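Local coordinates for protein toll-like receptor 6, Variable lymphocyte receptor B (Mus musculus, PDB 3A79) that probably recognises diacylated bacterial lipopeptides together with TLR2 as an innate immune receptor, through a leucine-rich-repeat ectodomain here fused to a hagfish lymphocyte receptor fragment, at residues L128-F133 / C173-L178; V135-K140 / L151-A156; L397-M402 / A425-I430; L431-S436 / C447-V452. All coordinates share one frame; numbering follows the deposited sequence.

Contact 1 of 4, residues L128-F133 / C173-L178; sequences LSFNDF and CILLDL
The carboxylate of D177 is gripped by two backbone N-H groups. OD1 accepts from F130 N at 2.7 Å, with an angle of 155° at the hydrogen. OD1 lies too close to S154 in the model, so the exact length of this bond is doubtful. OD2 takes the N-H of V179, just past the segment. The first torsion of D177, 86°, puts CG between the backbone N and the carbonyl carbon, on the side of F130.

The ring of F130 covers the same group. Its plane is within 4° of the carboxylate plane, so the two are stacked. D177 CB makes a CH-pi contact with the ring, 4.0 Å from the F130 centroid and displaced toward the CE2 and CZ rim. L175 meets the ring at its edge, with CD2 4.1 Å from F130 CE1. The same L175 methyl packs on S129 CB at 3.7 Å, while S129 OG is hydrogen-bonded to D127. The ring also stacks with H109 and touches V202 of strand 198-203. An alanine in place of F130 would probably leave D177 CB without the ring face over it and the L175 methyl without its neighbour at the ring edge, although the backbone N-H would remain.

This is the TLR6 part of the fusion. Segment 128-133 follows strand 125-127 of the leucine-rich-repeat solenoid and reaches past strand 150-154 to strand 171-178. The two main-chain N-H donors, one at each oxygen, would probably steady the negative charge, while the stacked ring packs on the group and limits how it can turn.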
loop_
_atom_site.group_PDB
_atom_site.type_symbol
_atom_site.label_atom_id
_atom_site.label_comp_id
_atom_site.label_asym_id
_atom_site.label_seq_id
_atom_site.Cartn_x
_atom_site.Cartn_y
_atom_site.Cartn_z
ATOM N N LEU B 128 23.337 -34.062 21.754
ATOM C CA LEU B 128 24.640 -34.300 21.123
ATOM C C LEU B 128 24.585 -34.067 19.613
ATOM O O LEU B 128 25.400 -34.597 18.864
ATOM C CB LEU B 128 25.124 -35.729 21.386
ATOM C CG LEU B 128 24.890 -36.261 22.792
ATOM C CD1 LEU B 128 25.185 -37.731 22.826
ATOM C CD2 LEU B 128 25.741 -35.507 23.795
ATOM N N SER B 129 23.619 -33.280 19.163
ATOM C CA SER B 129 23.477 -33.026 17.736
ATOM C C SER B 129 24.604 -32.125 17.251
ATOM O O SER B 129 25.291 -31.500 18.048
ATOM C CB SER B 129 22.106 -32.420 17.419
ATOM O OG SER B 129 21.970 -31.146 18.014
ATOM N N PHE B 130 24.798 -32.080 15.941
ATOM C CA PHE B 130 25.835 -31.262 15.322
ATOM C C PHE B 130 27.200 -31.440 15.962
ATOM O O PHE B 130 27.783 -30.501 16.492
ATOM C CB PHE B 130 25.415 -29.792 15.294
ATOM C CG PHE B 130 24.081 -29.577 14.659
ATOM C CD1 PHE B 130 22.918 -29.693 15.406
ATOM C CD2 PHE B 130 23.980 -29.298 13.306
ATOM C CE1 PHE B 130 21.677 -29.516 14.819
ATOM C CE2 PHE B 130 22.736 -29.124 12.709
ATOM C CZ PHE B 130 21.586 -29.231 13.467
ATOM N N ASN B 131 27.700 -32.662 15.921
ATOM C CA ASN B 131 29.071 -32.926 16.315
ATOM C C ASN B 131 29.749 -33.718 15.220
ATOM O O ASN B 131 29.253 -33.770 14.095
ATOM C CB ASN B 131 29.135 -33.677 17.637
ATOM C CG ASN B 131 28.482 -32.915 18.754
ATOM O OD1 ASN B 131 27.265 -32.951 18.908
ATOM N ND2 ASN B 131 29.283 -32.216 19.543
ATOM N N ASP B 132 30.878 -34.336 15.542
ATOM C CA ASP B 132 31.626 -35.051 14.524
ATOM C C ASP B 132 31.660 -36.555 14.775
ATOM O O ASP B 132 32.685 -37.204 14.603
ATOM C CB ASP B 132 33.036 -34.477 14.376
ATOM C CG ASP B 132 33.442 -34.323 12.920
ATOM O OD1 ASP B 132 33.361 -33.180 12.410
ATOM O OD2 ASP B 132 33.805 -35.340 12.278
ATOM N N PHE B 133 30.522 -37.106 15.167
ATOM C CA PHE B 133 30.420 -38.536 15.364
ATOM C C PHE B 133 30.419 -39.253 14.036
ATOM O O PHE B 133 29.678 -38.885 13.122
ATOM C CB PHE B 133 29.159 -38.886 16.137
ATOM C CG PHE B 133 29.227 -38.509 17.575
ATOM C CD1 PHE B 133 28.412 -37.503 18.083
ATOM C CD2 PHE B 133 30.125 -39.142 18.423
ATOM C CE1 PHE B 133 28.479 -37.151 19.412
ATOM C CE2 PHE B 133 30.200 -38.801 19.756
ATOM C CZ PHE B 133 29.376 -37.802 20.253
ATOM N N CYS B 173 11.280 -35.580 21.707
ATOM C CA CYS B 173 12.002 -35.114 20.530
ATOM C C CYS B 173 13.254 -35.925 20.250
ATOM O O CYS B 173 14.055 -36.186 21.145
ATOM C CB CYS B 173 12.345 -33.618 20.605
ATOM S SG CYS B 173 12.833 -32.904 18.980
ATOM N N ILE B 174 13.385 -36.338 18.993
ATOM C CA ILE B 174 14.628 -36.860 18.452
ATOM C C ILE B 174 15.121 -35.865 17.414
ATOM O O ILE B 174 14.540 -35.713 16.340
ATOM C CB ILE B 174 14.452 -38.258 17.805
ATOM C CG1 ILE B 174 14.075 -39.285 18.873
ATOM C CG2 ILE B 174 15.734 -38.693 17.089
ATOM C CD1 ILE B 174 14.430 -40.691 18.507
ATOM N N LEU B 175 16.176 -35.150 17.763
ATOM C CA LEU B 175 16.797 -34.249 16.820
ATOM C C LEU B 175 17.976 -34.991 16.216
ATOM O O LEU B 175 18.813 -35.522 16.939
ATOM C CB LEU B 175 17.255 -32.961 17.512
ATOM C CG LEU B 175 18.061 -32.088 16.556
ATOM C CD1 LEU B 175 17.173 -31.543 15.459
ATOM C CD2 LEU B 175 18.748 -30.982 17.272
ATOM N N LEU B 176 18.031 -35.035 14.890
ATOM C CA LEU B 176 19.058 -35.797 14.188
ATOM C C LEU B 176 19.579 -35.039 12.977
ATOM O O LEU B 176 18.801 -34.574 12.142
ATOM C CB LEU B 176 18.468 -37.121 13.744
ATOM C CG LEU B 176 19.313 -38.123 12.977
ATOM C CD1 LEU B 176 20.680 -38.306 13.621
ATOM C CD2 LEU B 176 18.533 -39.430 12.951
ATOM N N ASP B 177 20.893 -34.900 12.876
ATOM C CA ASP B 177 21.431 -34.132 11.769
ATOM C C ASP B 177 22.407 -34.905 10.900
ATOM O O ASP B 177 23.309 -35.599 11.378
ATOM C CB ASP B 177 22.087 -32.857 12.249
ATOM C CG ASP B 177 23.513 -33.073 12.652
ATOM O OD1 ASP B 177 23.730 -33.398 13.826
ATOM O OD2 ASP B 177 24.416 -32.914 11.805
ATOM N N LEU B 178 22.213 -34.727 9.604
ATOM C CA LEU B 178 22.925 -35.442 8.575
ATOM C C LEU B 178 23.801 -34.435 7.852
ATOM O O LEU B 178 23.950 -34.481 6.631
ATOM C CB LEU B 178 21.909 -35.992 7.578
ATOM C CG LEU B 178 20.806 -37.016 7.882
ATOM C CD1 LEU B 178 21.172 -38.333 7.251
ATOM C CD2 LEU B 178 20.468 -37.169 9.362
#

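Contact 2 of 4, residues V135-K140 / L151-A156; sequences VLPVCK and LGLSAA
L153 and L136 bury the most surface in this contact, followed by A155. L136 comes from the loop with its CD1 methyl leading. L136 CD1 meets A155 CB and lies 3.9 Å from L153 CB. The same methyl, L136 CD1, is 3.8 Å from S154 O. A155 CB also sits against the backbone of L136, near its N.

L153 reaches back toward the loop with both methyls. Its first torsion, -58°, sets CG anti to the carbonyl carbon. L153 CD1 is 3.7 Å from V138 CG2, and the two side chains cross at about a right angle. L153 CD2 lies 4.1 Å from P137 CD, where the proline and the leucine slide past each other in opposite directions.

In the leucine-rich-repeat solenoid of the TLR6 part, leucines such as L153 point inward from the parallel strands and fill the core. Here the strand is 150-154, and the returning loop 135-140 closes over it. L163 touches both V138 and L153. L176 of the next strand, 171-178, touches both L136 and L153. At the loop's far end C139 is tied to C117 by a disulfide. The CB of S154 points away from 135-140, and its OG is hydrogen-bonded to the backbone N of N131.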
loop_
_atom_site.group_PDB
_atom_site.type_symbol
_atom_site.label_atom_id
_atom_site.label_comp_id
_atom_site.label_asym_id
_atom_site.label_seq_id
_atom_site.Cartn_x
_atom_site.Cartn_y
_atom_site.Cartn_z
ATOM N N VAL B 135 29.649 -42.650 13.811
ATOM C CA VAL B 135 28.383 -43.362 13.879
ATOM C C VAL B 135 27.603 -43.014 15.149
ATOM O O VAL B 135 28.194 -42.773 16.202
ATOM C CB VAL B 135 28.597 -44.891 13.774
ATOM C CG1 VAL B 135 28.724 -45.520 15.157
ATOM C CG2 VAL B 135 27.449 -45.526 12.991
ATOM N N LEU B 136 26.278 -42.970 15.032
ATOM C CA LEU B 136 25.384 -42.710 16.165
ATOM C C LEU B 136 25.898 -43.262 17.506
ATOM O O LEU B 136 25.955 -44.471 17.686
ATOM C CB LEU B 136 24.010 -43.299 15.855
ATOM C CG LEU B 136 22.841 -42.370 15.520
ATOM C CD1 LEU B 136 23.294 -40.943 15.188
ATOM C CD2 LEU B 136 21.950 -42.972 14.422
ATOM N N PRO B 137 26.234 -42.372 18.463
ATOM C CA PRO B 137 26.890 -42.695 19.742
ATOM C C PRO B 137 25.993 -43.357 20.796
ATOM O O PRO B 137 26.399 -43.443 21.952
ATOM C CB PRO B 137 27.310 -41.321 20.278
ATOM C CG PRO B 137 26.965 -40.335 19.216
ATOM C CD PRO B 137 25.903 -40.942 18.389
ATOM N N VAL B 138 24.802 -43.800 20.413
ATOM C CA VAL B 138 23.874 -44.432 21.339
ATOM C C VAL B 138 24.333 -45.837 21.703
ATOM O O VAL B 138 24.184 -46.760 20.902
ATOM C CB VAL B 138 22.481 -44.548 20.709
ATOM C CG1 VAL B 138 21.510 -45.243 21.664
ATOM C CG2 VAL B 138 21.973 -43.176 20.312
ATOM N N CYS B 139 24.888 -46.000 22.905
ATOM C CA CYS B 139 25.328 -47.316 23.375
ATOM C C CYS B 139 24.170 -48.069 24.028
ATOM O O CYS B 139 23.104 -47.506 24.252
ATOM C CB CYS B 139 26.473 -47.202 24.388
ATOM S SG CYS B 139 28.000 -46.368 23.889
ATOM N N LYS B 140 24.392 -49.336 24.363
ATOM C CA LYS B 140 23.330 -50.164 24.924
ATOM C C LYS B 140 22.818 -49.664 26.282
ATOM O O LYS B 140 21.672 -49.922 26.654
ATOM C CB LYS B 140 23.779 -51.630 25.021
ATOM C CG LYS B 140 24.766 -51.924 26.143
ATOM C CD LYS B 140 24.826 -53.412 26.420
ATOM C CE LYS B 140 26.195 -53.834 26.930
ATOM N NZ LYS B 140 26.297 -55.325 27.115
ATOM N N LEU B 151 16.319 -36.259 22.840
ATOM C CA LEU B 151 17.572 -36.852 22.395
ATOM C C LEU B 151 18.046 -36.203 21.100
ATOM O O LEU B 151 17.307 -36.138 20.126
ATOM C CB LEU B 151 17.407 -38.355 22.214
ATOM C CG LEU B 151 18.676 -39.091 21.795
ATOM C CD1 LEU B 151 19.845 -38.618 22.637
ATOM C CD2 LEU B 151 18.483 -40.586 21.923
ATOM N N GLY B 152 19.280 -35.709 21.106
ATOM C CA GLY B 152 19.833 -35.019 19.957
ATOM C C GLY B 152 21.072 -35.742 19.487
ATOM O O GLY B 152 21.993 -35.967 20.262
ATOM N N LEU B 153 21.100 -36.111 18.214
ATOM C CA LEU B 153 22.173 -36.939 17.690
ATOM C C LEU B 153 22.676 -36.459 16.334
ATOM O O LEU B 153 21.978 -35.743 15.610
ATOM C CB LEU B 153 21.683 -38.377 17.574
ATOM C CG LEU B 153 21.208 -38.944 18.905
ATOM C CD1 LEU B 153 20.405 -40.190 18.691
ATOM C CD2 LEU B 153 22.402 -39.221 19.789
ATOM N N SER B 154 23.898 -36.860 15.996
ATOM C CA SER B 154 24.431 -36.635 14.660
ATOM C C SER B 154 25.406 -37.733 14.290
ATOM O O SER B 154 26.064 -38.322 15.149
ATOM C CB SER B 154 25.136 -35.292 14.561
ATOM O OG SER B 154 26.448 -35.360 15.061
ATOM N N ALA B 155 25.506 -37.992 12.997
ATOM C CA ALA B 155 26.353 -39.063 12.524
ATOM C C ALA B 155 26.548 -38.954 11.023
ATOM O O ALA B 155 25.893 -38.152 10.363
ATOM C CB ALA B 155 25.736 -40.389 12.886
ATOM N N ALA B 156 27.455 -39.770 10.496
ATOM C CA ALA B 156 27.756 -39.804 9.071
ATOM C C ALA B 156 27.391 -41.164 8.441
ATOM O O ALA B 156 27.362 -41.316 7.211
ATOM C CB ALA B 156 29.222 -39.479 8.849
#

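Contact 3 of 4, residues L397-M402 / A425-I430; sequences LMTKNM and AWAESI. With NAG (2-acetamido-2-deoxy-beta-D-glucopyranose), chain H.
L397 meets A425 through one methyl, with CD1 4.1 Å from A425 CB. Two residues on, T399 has more surface buried by the contact than any other residue of the two segments. Its first torsion, 68°, places OG1 between the backbone N and the carbonyl carbon. OG1 accepts the N-H of A427 at 3.1 Å, a bent bond with an angle of 139°. The hydroxyl is also hydrogen-bonded to the carbonyl oxygen of A396, so it joins two pieces of backbone. OG1 approaches W426 obliquely, 3.3 Å from CE3. The CG2 methyl of T399 lies 3.9 Å from W426 CZ3. A valine in place of T399 would probably leave the N-H of A427 and the carbonyl of A396 without this shared partner.

K400 lays its backbone near A425, with CA 3.8 Å from A425 O. Its CG runs beside the sugar carried by N401, 3.7 Å from O5 of the N-acetylglucosamine. N401 is the attachment point, bonded from ND2 to C1 of that sugar, and its CB points away from 425-430. M402 N bonds back to T399 O at 3.0 Å. S429, in the type I turn from A427 to I430, stands near M402 and bonds through OG to the carbonyl of L405.

Both segments belong to the TLR6 part. Segment 397-402 starts at the end of helix 394-397 and leads to strand 407-409. Segment 425-430 follows that strand and leads into strand 432-434, with the indole N-H of W426 bonded to the carbonyl of C447.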
loop_
_atom_site.group_PDB
_atom_site.type_symbol
_atom_site.label_atom_id
_atom_site.label_comp_id
_atom_site.label_asym_id
_atom_site.label_seq_id
_atom_site.Cartn_x
_atom_site.Cartn_y
_atom_site.Cartn_z
ATOM N N LEU B 397 -18.163 -5.631 -1.356
ATOM C CA LEU B 397 -18.741 -6.344 -2.486
ATOM C C LEU B 397 -18.116 -7.730 -2.614
ATOM O O LEU B 397 -18.695 -8.633 -3.220
ATOM C CB LEU B 397 -18.540 -5.541 -3.775
ATOM C CG LEU B 397 -19.239 -6.057 -5.038
ATOM C CD1 LEU B 397 -20.746 -5.826 -4.971
ATOM C CD2 LEU B 397 -18.646 -5.435 -6.303
ATOM N N MET B 398 -16.932 -7.885 -2.031
ATOM C CA MET B 398 -16.208 -9.148 -2.044
ATOM C C MET B 398 -16.946 -10.257 -1.304
ATOM O O MET B 398 -16.965 -11.404 -1.742
ATOM C CB MET B 398 -14.839 -8.959 -1.407
ATOM C CG MET B 398 -14.096 -10.256 -1.145
ATOM S SD MET B 398 -12.436 -9.922 -0.548
ATOM C CE MET B 398 -12.710 -9.883 1.220
ATOM N N THR B 399 -17.550 -9.911 -0.177
ATOM C CA THR B 399 -18.200 -10.898 0.677
ATOM C C THR B 399 -19.644 -11.176 0.263
ATOM O O THR B 399 -20.334 -11.974 0.895
ATOM C CB THR B 399 -18.167 -10.456 2.157
ATOM O OG1 THR B 399 -19.001 -9.303 2.343
ATOM C CG2 THR B 399 -16.743 -10.113 2.571
ATOM N N LYS B 400 -20.093 -10.517 -0.801
ATOM C CA LYS B 400 -21.479 -10.620 -1.251
ATOM C C LYS B 400 -22.021 -12.053 -1.207
ATOM O O LYS B 400 -23.113 -12.300 -0.695
ATOM C CB LYS B 400 -21.633 -10.027 -2.658
ATOM C CG LYS B 400 -23.063 -10.039 -3.187
ATOM C CD LYS B 400 -23.228 -9.181 -4.442
ATOM C CE LYS B 400 -22.704 -9.873 -5.696
ATOM N NZ LYS B 400 -23.391 -9.369 -6.929
ATOM N N ASN B 401 -21.256 -12.997 -1.738
ATOM C CA ASN B 401 -21.705 -14.384 -1.785
ATOM C C ASN B 401 -20.818 -15.351 -0.981
ATOM O O ASN B 401 -20.440 -16.427 -1.437
ATOM C CB ASN B 401 -21.920 -14.812 -3.238
ATOM C CG ASN B 401 -23.334 -14.528 -3.711
ATOM O OD1 ASN B 401 -24.301 -14.953 -3.072
ATOM N ND2 ASN B 401 -23.468 -13.803 -4.821
ATOM N N MET B 402 -20.505 -14.933 0.239
ATOM C CA MET B 402 -19.646 -15.679 1.138
ATOM C C MET B 402 -20.496 -16.150 2.288
ATOM O O MET B 402 -20.181 -15.926 3.449
ATOM C CB MET B 402 -18.513 -14.792 1.648
ATOM C CG MET B 402 -17.536 -14.385 0.567
ATOM S SD MET B 402 -15.938 -13.949 1.252
ATOM C CE MET B 402 -14.899 -13.953 -0.213
ATOM N N ALA B 425 -23.041 -3.726 0.112
ATOM C CA ALA B 425 -23.432 -5.097 -0.234
ATOM C C ALA B 425 -22.773 -6.124 0.686
ATOM O O ALA B 425 -22.326 -7.174 0.222
ATOM C CB ALA B 425 -23.079 -5.406 -1.686
ATOM N N TRP B 426 -22.720 -5.825 1.985
ATOM C CA TRP B 426 -22.040 -6.699 2.945
ATOM C C TRP B 426 -22.701 -8.061 3.072
ATOM O O TRP B 426 -23.894 -8.216 2.816
ATOM C CB TRP B 426 -21.955 -6.051 4.335
ATOM C CG TRP B 426 -20.770 -5.143 4.532
ATOM C CD1 TRP B 426 -20.801 -3.801 4.725
ATOM C CD2 TRP B 426 -19.383 -5.518 4.552
ATOM N NE1 TRP B 426 -19.532 -3.310 4.863
ATOM C CE2 TRP B 426 -18.639 -4.343 4.762
ATOM C CE3 TRP B 426 -18.699 -6.731 4.410
ATOM C CZ2 TRP B 426 -17.244 -4.342 4.839
ATOM C CZ3 TRP B 426 -17.312 -6.727 4.484
ATOM C CH2 TRP B 426 -16.602 -5.543 4.696
ATOM N N ALA B 427 -21.912 -9.050 3.469
ATOM C CA ALA B 427 -22.454 -10.354 3.795
ATOM C C ALA B 427 -23.239 -10.217 5.086
ATOM O O ALA B 427 -22.710 -9.798 6.109
ATOM C CB ALA B 427 -21.344 -11.375 3.945
ATOM N N GLU B 428 -24.510 -10.577 5.027
ATOM C CA GLU B 428 -25.429 -10.371 6.135
ATOM C C GLU B 428 -25.000 -11.150 7.375
ATOM O O GLU B 428 -25.614 -11.045 8.431
ATOM C CB GLU B 428 -26.840 -10.784 5.702
ATOM C CG GLU B 428 -27.269 -10.225 4.331
ATOM C CD GLU B 428 -26.465 -10.793 3.153
ATOM O OE1 GLU B 428 -26.091 -10.015 2.245
ATOM O OE2 GLU B 428 -26.202 -12.016 3.137
ATOM N N SER B 429 -23.925 -11.912 7.248
ATOM C CA SER B 429 -23.561 -12.884 8.270
ATOM C C SER B 429 -22.326 -12.522 9.096
ATOM O O SER B 429 -22.013 -13.211 10.072
ATOM C CB SER B 429 -23.376 -14.265 7.626
ATOM O OG SER B 429 -22.448 -14.221 6.547
ATOM N N ILE B 430 -21.619 -11.461 8.711
ATOM C CA ILE B 430 -20.399 -11.071 9.423
ATOM C C ILE B 430 -20.688 -10.720 10.883
ATOM O O ILE B 430 -21.626 -9.977 11.177
ATOM C CB ILE B 430 -19.705 -9.857 8.774
ATOM C CG1 ILE B 430 -19.805 -9.905 7.245
ATOM C CG2 ILE B 430 -18.263 -9.774 9.237
ATOM C CD1 ILE B 430 -19.319 -11.191 6.638
HETATM C C1 NAG H . -24.880 -13.656 -5.124
HETATM C C2 NAG H . -25.893 -14.712 -5.573
HETATM C C3 NAG H . -27.108 -14.107 -6.278
HETATM C C4 NAG H . -27.716 -13.013 -5.389
HETATM C C5 NAG H . -26.641 -11.980 -5.013
HETATM C C6 NAG H . -27.158 -10.895 -4.062
HETATM C C7 NAG H . -24.914 -16.857 -5.887
HETATM C C8 NAG H . -25.894 -17.405 -4.885
HETATM N N2 NAG H . -25.220 -15.676 -6.415
HETATM O O3 NAG H . -28.054 -15.100 -6.651
HETATM O O4 NAG H . -28.830 -12.440 -6.062
HETATM O O5 NAG H . -25.506 -12.593 -4.415
HETATM O O6 NAG H . -26.966 -11.252 -2.708
HETATM O O7 NAG H . -23.893 -17.477 -6.181
#

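Contact 4 of 4, residues L431-S436 / C447-V452; sequences LVLNLS and CLPPKV. With NAG (2-acetamido-2-deoxy-beta-D-glucopyranose), chain I.
The backbones of L431 and V452 come closest, with CA atoms 4.4 Å apart. From there the two segments diverge. Residues 432-434 form a short strand, and P449 to V452 form a type I turn. L431 makes backbone hydrogen bonds with E406, K453 and V454, so it joins the chain before strand 407-409 to the start of strand 454-456, in the solenoid of the TLR6 part.

V452 lays CG1 3.5 Å from L431 O. L431 bends its side chain back, and CD2 reaches the carbonyl oxygen of K451 at 3.7 Å. The CB of L433 points at the loop, and its first torsion of 180° sets CG anti to the backbone N. Its CD2 methyl touches the proline ring of P449, 3.7 Å from CD, and the two side chains cross at about a right angle. Further along, L435 CD1 meets L448 CD2 at 4.2 Å, methyl to methyl.

N434 lies between these leucines in sequence and bears an N-linked sugar, with ND2 1.4 Å from C1 of the N-acetylglucosamine. Its OD1 accepts from S436 N in an Asx turn, though the place of OD1 is less sure. Segment 431-436 therefore gives leucines to the apolar packing, while N434 carries the polar glycan.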
loop_
_atom_site.group_PDB
_atom_site.type_symbol
_atom_site.label_atom_id
_atom_site.label_comp_id
_atom_site.label_asym_id
_atom_site.label_seq_id
_atom_site.Cartn_x
_atom_site.Cartn_y
_atom_site.Cartn_z
ATOM N N LEU B 431 -19.885 -11.252 11.799
ATOM C CA LEU B 431 -20.064 -10.956 13.220
ATOM C C LEU B 431 -18.853 -10.218 13.761
ATOM O O LEU B 431 -18.977 -9.348 14.619
ATOM C CB LEU B 431 -20.294 -12.230 14.043
ATOM C CG LEU B 431 -21.373 -13.231 13.617
ATOM C CD1 LEU B 431 -21.492 -14.339 14.651
ATOM C CD2 LEU B 431 -22.717 -12.545 13.393
ATOM N N VAL B 432 -17.680 -10.572 13.261
ATOM C CA VAL B 432 -16.452 -9.913 13.676
ATOM C C VAL B 432 -15.750 -9.289 12.479
ATOM O O VAL B 432 -15.449 -9.955 11.497
ATOM C CB VAL B 432 -15.507 -10.893 14.369
ATOM C CG1 VAL B 432 -14.330 -10.143 14.979
ATOM C CG2 VAL B 432 -16.274 -11.698 15.418
ATOM N N LEU B 433 -15.494 -7.999 12.564
ATOM C CA LEU B 433 -14.952 -7.271 11.432
ATOM C C LEU B 433 -13.834 -6.338 11.886
ATOM O O LEU B 433 -14.097 -5.235 12.380
ATOM C CB LEU B 433 -16.069 -6.477 10.748
ATOM C CG LEU B 433 -15.678 -5.641 9.532
ATOM C CD1 LEU B 433 -14.994 -6.537 8.534
ATOM C CD2 LEU B 433 -16.890 -4.962 8.912
ATOM N N ASN B 434 -12.588 -6.786 11.736
ATOM C CA ASN B 434 -11.451 -5.936 12.059
ATOM C C ASN B 434 -11.125 -5.002 10.896
ATOM O O ASN B 434 -10.688 -5.448 9.830
ATOM C CB ASN B 434 -10.224 -6.747 12.493
ATOM C CG ASN B 434 -9.202 -5.890 13.227
ATOM O OD1 ASN B 434 -8.614 -4.976 12.648
ATOM N ND2 ASN B 434 -9.029 -6.143 14.521
ATOM N N LEU B 435 -11.375 -3.708 11.106
ATOM C CA LEU B 435 -11.105 -2.681 10.110
ATOM C C LEU B 435 -9.986 -1.800 10.609
ATOM O O LEU B 435 -9.720 -0.744 10.034
ATOM C CB LEU B 435 -12.346 -1.825 9.867
ATOM C CG LEU B 435 -13.504 -2.510 9.141
ATOM C CD1 LEU B 435 -14.816 -1.768 9.364
ATOM C CD2 LEU B 435 -13.195 -2.639 7.657
ATOM N N SER B 436 -9.325 -2.252 11.672
ATOM C CA SER B 436 -8.374 -1.425 12.411
ATOM C C SER B 436 -7.088 -1.163 11.640
ATOM O O SER B 436 -6.559 -2.054 10.991
ATOM C CB SER B 436 -8.054 -2.069 13.766
ATOM O OG SER B 436 -6.904 -2.895 13.701
ATOM N N CYS B 447 -22.080 1.977 5.934
ATOM C CA CYS B 447 -21.987 0.662 5.316
ATOM C C CYS B 447 -21.312 -0.352 6.243
ATOM O O CYS B 447 -20.091 -0.509 6.222
ATOM C CB CYS B 447 -21.208 0.788 3.999
ATOM S SG CYS B 447 -21.205 -0.663 2.900
ATOM N N LEU B 448 -22.105 -1.037 7.057
ATOM C CA LEU B 448 -21.572 -2.062 7.949
ATOM C C LEU B 448 -22.502 -3.264 8.017
ATOM O O LEU B 448 -23.723 -3.113 7.998
ATOM C CB LEU B 448 -21.351 -1.505 9.358
ATOM C CG LEU B 448 -20.304 -0.407 9.556
ATOM C CD1 LEU B 448 -20.703 0.476 10.728
ATOM C CD2 LEU B 448 -18.888 -0.963 9.739
ATOM N N PRO B 449 -21.919 -4.468 8.101
ATOM C CA PRO B 449 -22.668 -5.729 8.132
ATOM C C PRO B 449 -23.856 -5.683 9.096
ATOM O O PRO B 449 -23.694 -5.318 10.258
ATOM C CB PRO B 449 -21.621 -6.733 8.613
ATOM C CG PRO B 449 -20.332 -6.181 8.119
ATOM C CD PRO B 449 -20.465 -4.686 8.180
ATOM N N PRO B 450 -25.049 -6.049 8.608
ATOM C CA PRO B 450 -26.275 -5.960 9.405
ATOM C C PRO B 450 -26.098 -6.407 10.859
ATOM O O PRO B 450 -26.309 -5.605 11.763
ATOM C CB PRO B 450 -27.231 -6.894 8.660
ATOM C CG PRO B 450 -26.804 -6.781 7.230
ATOM C CD PRO B 450 -25.305 -6.577 7.255
ATOM N N LYS B 451 -25.699 -7.654 11.083
ATOM C CA LYS B 451 -25.707 -8.213 12.431
ATOM C C LYS B 451 -24.340 -8.210 13.135
ATOM O O LYS B 451 -24.026 -9.167 13.852
ATOM C CB LYS B 451 -26.260 -9.653 12.403
ATOM C CG LYS B 451 -27.741 -9.809 12.016
ATOM C CD LYS B 451 -28.678 -9.555 13.214
ATOM C CE LYS B 451 -30.168 -9.753 12.873
ATOM N NZ LYS B 451 -30.698 -11.139 13.129
ATOM N N VAL B 452 -23.530 -7.160 12.962
ATOM C CA VAL B 452 -22.182 -7.169 13.559
ATOM C C VAL B 452 -22.206 -7.269 15.077
ATOM O O VAL B 452 -23.130 -6.777 15.719
ATOM C CB VAL B 452 -21.343 -5.923 13.219
ATOM C CG1 VAL B 452 -19.844 -6.269 13.301
ATOM C CG2 VAL B 452 -21.703 -5.375 11.858
HETATM C C1 NAG I . -7.931 -7.040 14.795
HETATM C C2 NAG I . -7.987 -7.412 16.278
HETATM C C3 NAG I . -6.912 -6.808 17.180
HETATM C C4 NAG I . -5.587 -6.484 16.494
HETATM C C5 NAG I . -5.698 -6.011 15.045
HETATM C C6 NAG I . -4.326 -6.195 14.384
HETATM C C7 NAG I . -9.960 -7.735 17.671
HETATM C C8 NAG I . -10.669 -6.978 18.761
HETATM N N2 NAG I . -9.286 -7.007 16.788
HETATM O O3 NAG I . -6.678 -7.729 18.232
HETATM O O4 NAG I . -4.961 -5.456 17.245
HETATM O O5 NAG I . -6.662 -6.696 14.258
HETATM O O6 NAG I . -4.198 -5.459 13.183
HETATM O O7 NAG I . -10.002 -8.964 17.612
#

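Following the chain from the N terminus, contact 1 opens at 128-133 and closes on strand 171-178. Contact 2 is nested inside that loop and joins 135-140 to strand 150-154. The two touch, since strands 150-154 and 171-178 are neighbours in the solenoid. Contacts 3 and 4 lie on the opposite side of the chain's centre, about 51 to 57 Å away between centres. Contact 3 closes the loop around strand 407-409. Contact 4 follows in series and closes the loop after strand 432-434. Their centres are about 10 Å apart, and W426 packs on L448 and P449 to join them.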